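Local coordinates for protein transaminase (Bacillus megaterium, PDB 5G0A) that probably transfers amino groups between amines and carbonyl compounds with S selectivity, using pyridoxal-5'-phosphate as cofactor, at residues F353-K367 with A445-A457. Residues are numbered along the deposited sequence; the frame is centred on the assembly and turned at random.
Sequences FVEQAKDSGEYIRSK and ASLNVSRGDIDKA. Unlike the reference sequence in segment 353-367: Asp-359 (reference Asn). Unlike the reference sequence in segment 445-457: Gly-452 (reference Glu).
The ring of Tyr-363 is sandwiched: Arg-451 CD stands over the centre of one face, 3.5 Å from the ring centroid and almost along the ring normal, a CH-pi contact, while Lys-367 CG lies over the opposite face, toward the rim. The Arg-451 chain bends at chi2 (-87°), which lays its guanidinium flat over the CG-CD1 side of the ring, an offset stack, planes 20° apart. At the ring edge, Tyr-363 OH donates to the syn lone pair of Asp-455 OD1 (2.6 Å); the same oxygen accepts from Lys-367 NZ (3.1 Å), part of a salt bridge, from above the carboxylate plane. Two donors thus grip one oxygen and probably stabilise its negative charge. The Phe-353 ring meets Leu-447 CB at its edge (CD2, 3.8 Å), and the tilted Asn-448 amide lies alongside, CG 3.5 Å from CE2. Ile-454 CG2 touches the Tyr-363 edge at CE2; its side chain is a knob among Ser-360, Tyr-363, Ile-364 and Lys-367. One water accepts from Ser-360 OG and donates to Leu-447 O and Val-449 O. Segments 353-367 and 451-457 run at 30°, axes 10.9 Å apart, an intrachain helix pairing in the C-terminal part of this class-III aminotransferase, flanked by strand 387-392 at Ile-364 and helix 335-350 at Phe-353.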
ATOM      1  N   PHE B 353     -20.804 -37.311  16.626  1.00 29.54           N
ATOM      2  CA  PHE B 353     -20.025 -37.337  15.388  1.00 30.23           C
ATOM      3  C   PHE B 353     -18.523 -37.122  15.616  1.00 28.88           C
ATOM      4  O   PHE B 353     -17.703 -37.622  14.851  1.00 28.69           O
ATOM      5  CB  PHE B 353     -20.508 -36.246  14.424  1.00 32.47           C
ATOM      6  CG  PHE B 353     -21.683 -36.643  13.575  1.00 36.70           C
ATOM      7  CD1 PHE B 353     -22.881 -37.043  14.156  1.00 38.96           C
ATOM      8  CD2 PHE B 353     -21.600 -36.578  12.189  1.00 37.63           C
ATOM      9  CE1 PHE B 353     -23.971 -37.402  13.365  1.00 38.96           C
ATOM     10  CE2 PHE B 353     -22.679 -36.944  11.397  1.00 39.37           C
ATOM     11  CZ  PHE B 353     -23.868 -37.355  11.992  1.00 39.54           C
ATOM     12  N   VAL B 354     -18.179 -36.335  16.630  1.00 28.04           N
ATOM     13  CA  VAL B 354     -16.764 -36.057  16.888  1.00 29.06           C
ATOM     14  C   VAL B 354     -16.058 -37.354  17.281  1.00 31.48           C
ATOM     15  O   VAL B 354     -15.006 -37.708  16.729  1.00 28.84           O
ATOM     16  CB  VAL B 354     -16.572 -34.928  17.931  1.00 30.89           C
ATOM     17  CG1 VAL B 354     -15.114 -34.820  18.351  1.00 29.87           C
ATOM     18  CG2 VAL B 354     -17.098 -33.594  17.392  1.00 32.58           C
ATOM     19  N   GLU B 355     -16.696 -38.101  18.179  1.00 32.11           N
ATOM     20  CA  GLU B 355     -16.190 -39.402  18.594  1.00 36.22           C
ATOM     21  C   GLU B 355     -16.155 -40.397  17.423  1.00 35.01           C
ATOM     22  O   GLU B 355     -15.167 -41.128  17.244  1.00 35.85           O
ATOM     23  CB  GLU B 355     -17.022 -39.900  19.779  1.00 39.65           C
ATOM     24  CG  GLU B 355     -16.798 -39.106  21.075  1.00 41.38           C
ATOM     25  CD  GLU B 355     -17.442 -37.723  21.100  1.00 45.40           C
ATOM     26  OE1 GLU B 355     -18.488 -37.503  20.452  1.00 43.16           O
ATOM     27  OE2 GLU B 355     -16.901 -36.839  21.790  1.00 52.71           O
ATOM     28  N   GLN B 356     -17.201 -40.393  16.586  1.00 34.82           N
ATOM     29  CA  GLN B 356     -17.226 -41.199  15.364  1.00 33.36           C
ATOM     30  C   GLN B 356     -16.045 -40.900  14.426  1.00 33.04           C
ATOM     31  O   GLN B 356     -15.475 -41.799  13.815  1.00 34.66           O
ATOM     32  CB  GLN B 356     -18.537 -41.002  14.586  1.00 34.62           C
ATOM     33  CG  GLN B 356     -19.767 -41.675  15.173  1.00 36.91           C
ATOM     34  CD  GLN B 356     -20.999 -41.504  14.278  1.00 36.39           C
ATOM     35  OE1 GLN B 356     -22.009 -40.935  14.698  1.00 44.03           O
ATOM     36  NE2 GLN B 356     -20.911 -41.973  13.046  1.00 36.02           N
ATOM     37  N   ALA B 357     -15.698 -39.616  14.299  1.00 31.96           N
ATOM     38  CA  ALA B 357     -14.622 -39.192  13.412  1.00 30.13           C
ATOM     39  C   ALA B 357     -13.262 -39.671  13.925  1.00 28.80           C
ATOM     40  O   ALA B 357     -12.448 -40.120  13.148  1.00 30.88           O
ATOM     41  CB  ALA B 357     -14.615 -37.673  13.278  1.00 30.32           C
ATOM     42  N   LYS B 358     -13.025 -39.521  15.225  1.00 30.09           N
ATOM     43  CA  LYS B 358     -11.789 -40.029  15.844  1.00 31.39           C
ATOM     44  C   LYS B 358     -11.626 -41.521  15.528  1.00 30.72           C
ATOM     45  O   LYS B 358     -10.579 -41.948  15.037  1.00 30.35           O
ATOM     46  CB  LYS B 358     -11.793 -39.799  17.356  1.00 30.65           C
ATOM     47  CG  LYS B 358     -10.545 -40.362  18.056  1.00 33.73           C
ATOM     48  CD  LYS B 358     -10.555 -40.146  19.559  1.00 39.67           C
ATOM     49  CE  LYS B 358      -9.226 -40.582  20.175  1.00 41.66           C
ATOM     50  NZ  LYS B 358      -9.106 -40.174  21.610  1.00 47.63           N
ATOM     51  N   ASP B 359     -12.681 -42.296  15.799  1.00 32.07           N
ATOM     52  CA  ASP B 359     -12.694 -43.757  15.554  1.00 36.01           C
ATOM     53  C   ASP B 359     -12.402 -44.118  14.112  1.00 34.06           C
ATOM     54  O   ASP B 359     -11.563 -44.971  13.837  1.00 33.34           O
ATOM     55  CB  ASP B 359     -14.057 -44.353  15.938  1.00 40.77           C
ATOM     56  CG  ASP B 359     -14.065 -44.992  17.298  1.00 49.07           C
ATOM     57  OD1 ASP B 359     -13.623 -46.165  17.409  1.00 55.26           O
ATOM     58  OD2 ASP B 359     -14.548 -44.348  18.252  1.00 50.93           O
ATOM     59  N   SER B 360     -13.110 -43.476  13.180  1.00 34.18           N
ATOM     60  CA  SER B 360     -12.904 -43.732  11.756  1.00 31.80           C
ATOM     61  C   SER B 360     -11.524 -43.302  11.242  1.00 32.01           C
ATOM     62  O   SER B 360     -10.990 -43.892  10.318  1.00 33.48           O
ATOM     63  CB  SER B 360     -14.038 -43.114  10.932  1.00 33.65           C
ATOM     64  OG  SER B 360     -15.275 -43.736  11.265  1.00 33.70           O
ATOM     65  N   GLY B 361     -10.949 -42.269  11.851  1.00 32.65           N
ATOM     66  CA  GLY B 361      -9.580 -41.857  11.539  1.00 31.29           C
ATOM     67  C   GLY B 361      -8.589 -42.959  11.897  1.00 33.80           C
ATOM     68  O   GLY B 361      -7.697 -43.257  11.109  1.00 31.79           O
ATOM     69  N   GLU B 362      -8.753 -43.541  13.086  1.00 35.45           N
ATOM     70  CA  GLU B 362      -7.917 -44.675  13.525  1.00 38.54           C
ATOM     71  C   GLU B 362      -8.065 -45.825  12.536  1.00 37.93           C
ATOM     72  O   GLU B 362      -7.082 -46.471  12.163  1.00 35.15           O
ATOM     73  CB  GLU B 362      -8.284 -45.098  14.950  1.00 42.89           C
ATOM     74  CG  GLU B 362      -7.841 -44.093  16.006  1.00 48.85           C
ATOM     75  CD  GLU B 362      -8.497 -44.287  17.358  1.00 55.14           C
ATOM     76  OE1 GLU B 362      -9.056 -45.375  17.624  1.00 60.16           O
ATOM     77  OE2 GLU B 362      -8.448 -43.336  18.164  1.00 56.44           O
ATOM     78  N   TYR B 363      -9.293 -46.055  12.071  1.00 36.55           N
ATOM     79  CA  TYR B 363      -9.524 -47.061  11.036  1.00 36.57           C
ATOM     80  C   TYR B 363      -8.804 -46.724   9.727  1.00 36.57           C
ATOM     81  O   TYR B 363      -8.095 -47.563   9.159  1.00 35.80           O
ATOM     82  CB  TYR B 363     -11.020 -47.276  10.794  1.00 36.90           C
ATOM     83  CG  TYR B 363     -11.301 -48.421   9.845  1.00 38.98           C
ATOM     84  CD1 TYR B 363     -11.123 -49.749  10.253  1.00 41.19           C
ATOM     85  CD2 TYR B 363     -11.725 -48.181   8.534  1.00 39.15           C
ATOM     86  CE1 TYR B 363     -11.368 -50.803   9.385  1.00 39.76           C
ATOM     87  CE2 TYR B 363     -11.975 -49.231   7.658  1.00 38.55           C
ATOM     88  CZ  TYR B 363     -11.797 -50.544   8.095  1.00 40.46           C
ATOM     89  OH  TYR B 363     -12.051 -51.595   7.238  1.00 39.09           O
ATOM     90  N   ILE B 364      -8.971 -45.484   9.257  1.00 36.59           N
ATOM     91  CA  ILE B 364      -8.290 -45.015   8.054  1.00 33.76           C
ATOM     92  C   ILE B 364      -6.765 -45.122   8.211  1.00 33.82           C
ATOM     93  O   ILE B 364      -6.071 -45.458   7.261  1.00 33.16           O
ATOM     94  CB  ILE B 364      -8.699 -43.551   7.698  1.00 34.03           C
ATOM     95  CG1 ILE B 364     -10.105 -43.518   7.080  1.00 36.14           C
ATOM     96  CG2 ILE B 364      -7.692 -42.905   6.754  1.00 32.38           C
ATOM     97  CD1 ILE B 364     -10.811 -42.173   7.205  1.00 33.85           C
ATOM     98  N   ARG B 365      -6.263 -44.799   9.397  1.00 35.53           N
ATOM     99  CA  ARG B 365      -4.839 -44.949   9.718  1.00 38.29           C
ATOM    100  C   ARG B 365      -4.374 -46.392   9.438  1.00 38.63           C
ATOM    101  O   ARG B 365      -3.384 -46.599   8.743  1.00 40.12           O
ATOM    102  CB  ARG B 365      -4.579 -44.520  11.177  1.00 40.18           C
ATOM    103  CG  ARG B 365      -3.304 -45.052  11.821  1.00 48.24           C
ATOM    104  CD  ARG B 365      -2.089 -44.238  11.448  1.00 50.98           C
ATOM    105  NE  ARG B 365      -2.159 -42.867  11.945  1.00 55.70           N
ATOM    106  CZ  ARG B 365      -1.183 -41.976  11.824  1.00 55.56           C
ATOM    107  NH1 ARG B 365      -0.046 -42.313  11.229  1.00 57.08           N
ATOM    108  NH2 ARG B 365      -1.344 -40.748  12.301  1.00 54.52           N
ATOM    109  N   SER B 366      -5.113 -47.374   9.948  1.00 38.69           N
ATOM    110  CA  SER B 366      -4.794 -48.795   9.694  1.00 40.95           C
ATOM    111  C   SER B 366      -4.855 -49.169   8.206  1.00 42.81           C
ATOM    112  O   SER B 366      -4.060 -49.983   7.724  1.00 44.51           O
ATOM    113  CB  SER B 366      -5.698 -49.717  10.521  1.00 40.13           C
ATOM    114  OG  SER B 366      -7.009 -49.803   9.976  1.00 43.06           O
ATOM    115  N   LYS B 367      -5.803 -48.580   7.477  1.00 41.70           N
ATOM    116  CA  LYS B 367      -5.930 -48.843   6.045  1.00 40.40           C
ATOM    117  C   LYS B 367      -4.779 -48.223   5.261  1.00 39.60           C
ATOM    118  O   LYS B 367      -4.260 -48.838   4.324  1.00 42.38           O
ATOM    119  CB  LYS B 367      -7.283 -48.346   5.504  1.00 40.55           C
ATOM    120  CG  LYS B 367      -8.516 -48.952   6.172  1.00 40.58           C
ATOM    121  CD  LYS B 367      -8.776 -50.395   5.771  1.00 43.57           C
ATOM    122  CE  LYS B 367      -9.037 -50.522   4.276  1.00 43.36           C
ATOM    123  NZ  LYS B 367      -9.659 -51.838   3.959  1.00 44.39           N
ATOM    124  N   ALA B 445     -14.035 -37.285   4.226  1.00 30.70           N
ATOM    125  CA  ALA B 445     -15.413 -37.717   4.014  1.00 29.13           C
ATOM    126  C   ALA B 445     -16.253 -37.136   5.138  1.00 28.60           C
ATOM    127  O   ALA B 445     -15.744 -36.342   5.925  1.00 26.76           O
ATOM    128  CB  ALA B 445     -15.488 -39.254   3.981  1.00 30.50           C
ATOM    129  N   SER B 446     -17.535 -37.507   5.222  1.00 27.38           N
ATOM    130  CA  SER B 446     -18.355 -37.036   6.341  1.00 26.62           C
ATOM    131  C   SER B 446     -17.875 -37.725   7.612  1.00 26.47           C
ATOM    132  O   SER B 446     -17.261 -38.804   7.542  1.00 29.09           O
ATOM    133  CB  SER B 446     -19.834 -37.313   6.073  1.00 27.63           C
ATOM    134  OG  SER B 446     -20.206 -36.905   4.753  1.00 28.59           O
ATOM    135  N   LEU B 447     -18.128 -37.114   8.758  1.00 26.96           N
ATOM    136  CA  LEU B 447     -17.664 -37.649  10.034  1.00 29.51           C
ATOM    137  C   LEU B 447     -18.286 -39.016  10.328  1.00 31.75           C
ATOM    138  O   LEU B 447     -17.664 -39.851  11.005  1.00 31.84           O
ATOM    139  CB  LEU B 447     -17.969 -36.692  11.175  1.00 28.10           C
ATOM    140  CG  LEU B 447     -17.475 -35.237  10.976  1.00 28.60           C
ATOM    141  CD1 LEU B 447     -17.677 -34.426  12.237  1.00 29.68           C
ATOM    142  CD2 LEU B 447     -16.022 -35.234  10.526  1.00 30.68           C
ATOM    143  N   ASN B 448     -19.496 -39.219   9.808  1.00 31.38           N
ATOM    144  CA  ASN B 448     -20.217 -40.492   9.963  1.00 31.69           C
ATOM    145  C   ASN B 448     -20.061 -41.481   8.790  1.00 32.31           C
ATOM    146  O   ASN B 448     -20.909 -42.381   8.604  1.00 32.54           O
ATOM    147  CB  ASN B 448     -21.701 -40.212  10.251  1.00 30.55           C
ATOM    148  CG  ASN B 448     -22.413 -39.575   9.069  1.00 33.18           C
ATOM    149  OD1 ASN B 448     -21.784 -39.027   8.184  1.00 31.42           O
ATOM    150  ND2 ASN B 448     -23.742 -39.660   9.052  1.00 32.84           N
ATOM    151  N   VAL B 449     -18.999 -41.315   7.997  1.00 29.32           N
ATOM    152  CA  VAL B 449     -18.711 -42.188   6.854  1.00 30.27           C
ATOM    153  C   VAL B 449     -18.662 -43.638   7.346  1.00 31.51           C
ATOM    154  O   VAL B 449     -18.241 -43.899   8.466  1.00 30.17           O
ATOM    155  CB  VAL B 449     -17.410 -41.789   6.097  1.00 29.80           C
ATOM    156  CG1 VAL B 449     -16.150 -41.991   6.953  1.00 30.99           C
ATOM    157  CG2 VAL B 449     -17.282 -42.532   4.767  1.00 29.56           C
ATOM    158  N   SER B 450     -19.163 -44.554   6.532  1.00 31.35           N
ATOM    159  CA  SER B 450     -19.209 -45.965   6.948  1.00 32.86           C
ATOM    160  C   SER B 450     -17.883 -46.661   6.700  1.00 33.73           C
ATOM    161  O   SER B 450     -17.094 -46.256   5.840  1.00 33.91           O
ATOM    162  CB  SER B 450     -20.343 -46.698   6.212  1.00 30.31           C
ATOM    163  OG  SER B 450     -20.029 -46.868   4.838  1.00 32.34           O
ATOM    164  N   ARG B 451     -17.647 -47.741   7.447  1.00 35.38           N
ATOM    165  CA  ARG B 451     -16.494 -48.600   7.197  1.00 38.26           C
ATOM    166  C   ARG B 451     -16.507 -49.111   5.765  1.00 34.65           C
ATOM    167  O   ARG B 451     -15.471 -49.142   5.115  1.00 35.62           O
ATOM    168  CB  ARG B 451     -16.465 -49.783   8.188  1.00 40.56           C
ATOM    169  CG  ARG B 451     -16.323 -49.377   9.654  1.00 46.18           C
ATOM    170  CD  ARG B 451     -14.863 -49.225  10.073  1.00 50.45           C
ATOM    171  NE  ARG B 451     -14.692 -48.605  11.394  1.00 53.72           N
ATOM    172  CZ  ARG B 451     -14.101 -49.179  12.443  1.00 53.86           C
ATOM    173  NH1 ARG B 451     -13.606 -50.411  12.363  1.00 54.04           N
ATOM    174  NH2 ARG B 451     -13.993 -48.511  13.585  1.00 52.95           N
ATOM    175  N   GLY B 452     -17.686 -49.504   5.277  1.00 37.22           N
ATOM    176  CA  GLY B 452     -17.830 -50.004   3.899  1.00 36.61           C
ATOM    177  C   GLY B 452     -17.412 -48.981   2.865  1.00 36.10           C
ATOM    178  O   GLY B 452     -16.787 -49.321   1.867  1.00 32.47           O
ATOM    179  N   ASP B 453     -17.770 -47.716   3.089  1.00 33.62           N
ATOM    180  CA  ASP B 453     -17.352 -46.666   2.175  1.00 33.45           C
ATOM    181  C   ASP B 453     -15.854 -46.334   2.300  1.00 30.41           C
ATOM    182  O   ASP B 453     -15.203 -46.121   1.292  1.00 32.38           O
ATOM    183  CB  ASP B 453     -18.258 -45.421   2.292  1.00 32.86           C
ATOM    184  CG  ASP B 453     -19.625 -45.630   1.628  1.00 34.44           C
ATOM    185  OD1 ASP B 453     -19.730 -46.423   0.661  1.00 35.25           O
ATOM    186  OD2 ASP B 453     -20.593 -44.984   2.048  1.00 35.18           O
ATOM    187  N   ILE B 454     -15.311 -46.316   3.515  1.00 32.13           N
ATOM    188  CA  ILE B 454     -13.847 -46.215   3.664  1.00 32.48           C
ATOM    189  C   ILE B 454     -13.148 -47.348   2.898  1.00 32.94           C
ATOM    190  O   ILE B 454     -12.214 -47.110   2.134  1.00 34.23           O
ATOM    191  CB  ILE B 454     -13.401 -46.194   5.148  1.00 31.54           C
ATOM    192  CG1 ILE B 454     -13.848 -44.896   5.825  1.00 31.09           C
ATOM    193  CG2 ILE B 454     -11.882 -46.381   5.263  1.00 33.06           C
ATOM    194  CD1 ILE B 454     -13.784 -44.952   7.343  1.00 30.12           C
ATOM    195  N   ASP B 455     -13.620 -48.581   3.073  1.00 37.87           N
ATOM    196  CA  ASP B 455     -13.051 -49.726   2.327  1.00 37.96           C
ATOM    197  C   ASP B 455     -13.119 -49.537   0.814  1.00 37.59           C
ATOM    198  O   ASP B 455     -12.149 -49.805   0.112  1.00 36.46           O
ATOM    199  CB  ASP B 455     -13.743 -51.046   2.710  1.00 39.01           C
ATOM    200  CG  ASP B 455     -13.412 -51.498   4.126  1.00 39.47           C
ATOM    201  OD1 ASP B 455     -12.521 -50.908   4.773  1.00 42.32           O
ATOM    202  OD2 ASP B 455     -14.067 -52.440   4.602  1.00 40.67           O
ATOM    203  N   LYS B 456     -14.261 -49.059   0.322  1.00 37.09           N
ATOM    204  CA  LYS B 456     -14.441 -48.799  -1.107  1.00 35.64           C
ATOM    205  C   LYS B 456     -13.484 -47.717  -1.621  1.00 34.89           C
ATOM    206  O   LYS B 456     -12.918 -47.834  -2.705  1.00 35.30           O
ATOM    207  CB  LYS B 456     -15.908 -48.441  -1.401  1.00 35.77           C
ATOM    208  CG  LYS B 456     -16.196 -48.059  -2.849  1.00 38.82           C
ATOM    209  CD  LYS B 456     -17.693 -48.005  -3.121  1.00 42.15           C
ATOM    210  CE  LYS B 456     -18.009 -47.217  -4.388  1.00 39.68           C
ATOM    211  NZ  LYS B 456     -19.479 -47.032  -4.537  1.00 45.37           N
ATOM    212  N   ALA B 457     -13.307 -46.658  -0.833  1.00 34.72           N
ATOM    213  CA  ALA B 457     -12.425 -45.581  -1.227  1.00 34.46           C
ATOM    214  C   ALA B 457     -10.966 -46.047  -1.246  1.00 34.07           C
ATOM    215  O   ALA B 457     -10.220 -45.750  -2.184  1.00 35.95           O
ATOM    216  CB  ALA B 457     -12.613 -44.378  -0.304  1.00 33.32           C
TER
HETATM  217  O   HOH W   1     -17.477 -42.463  10.768  1.00 31.80           O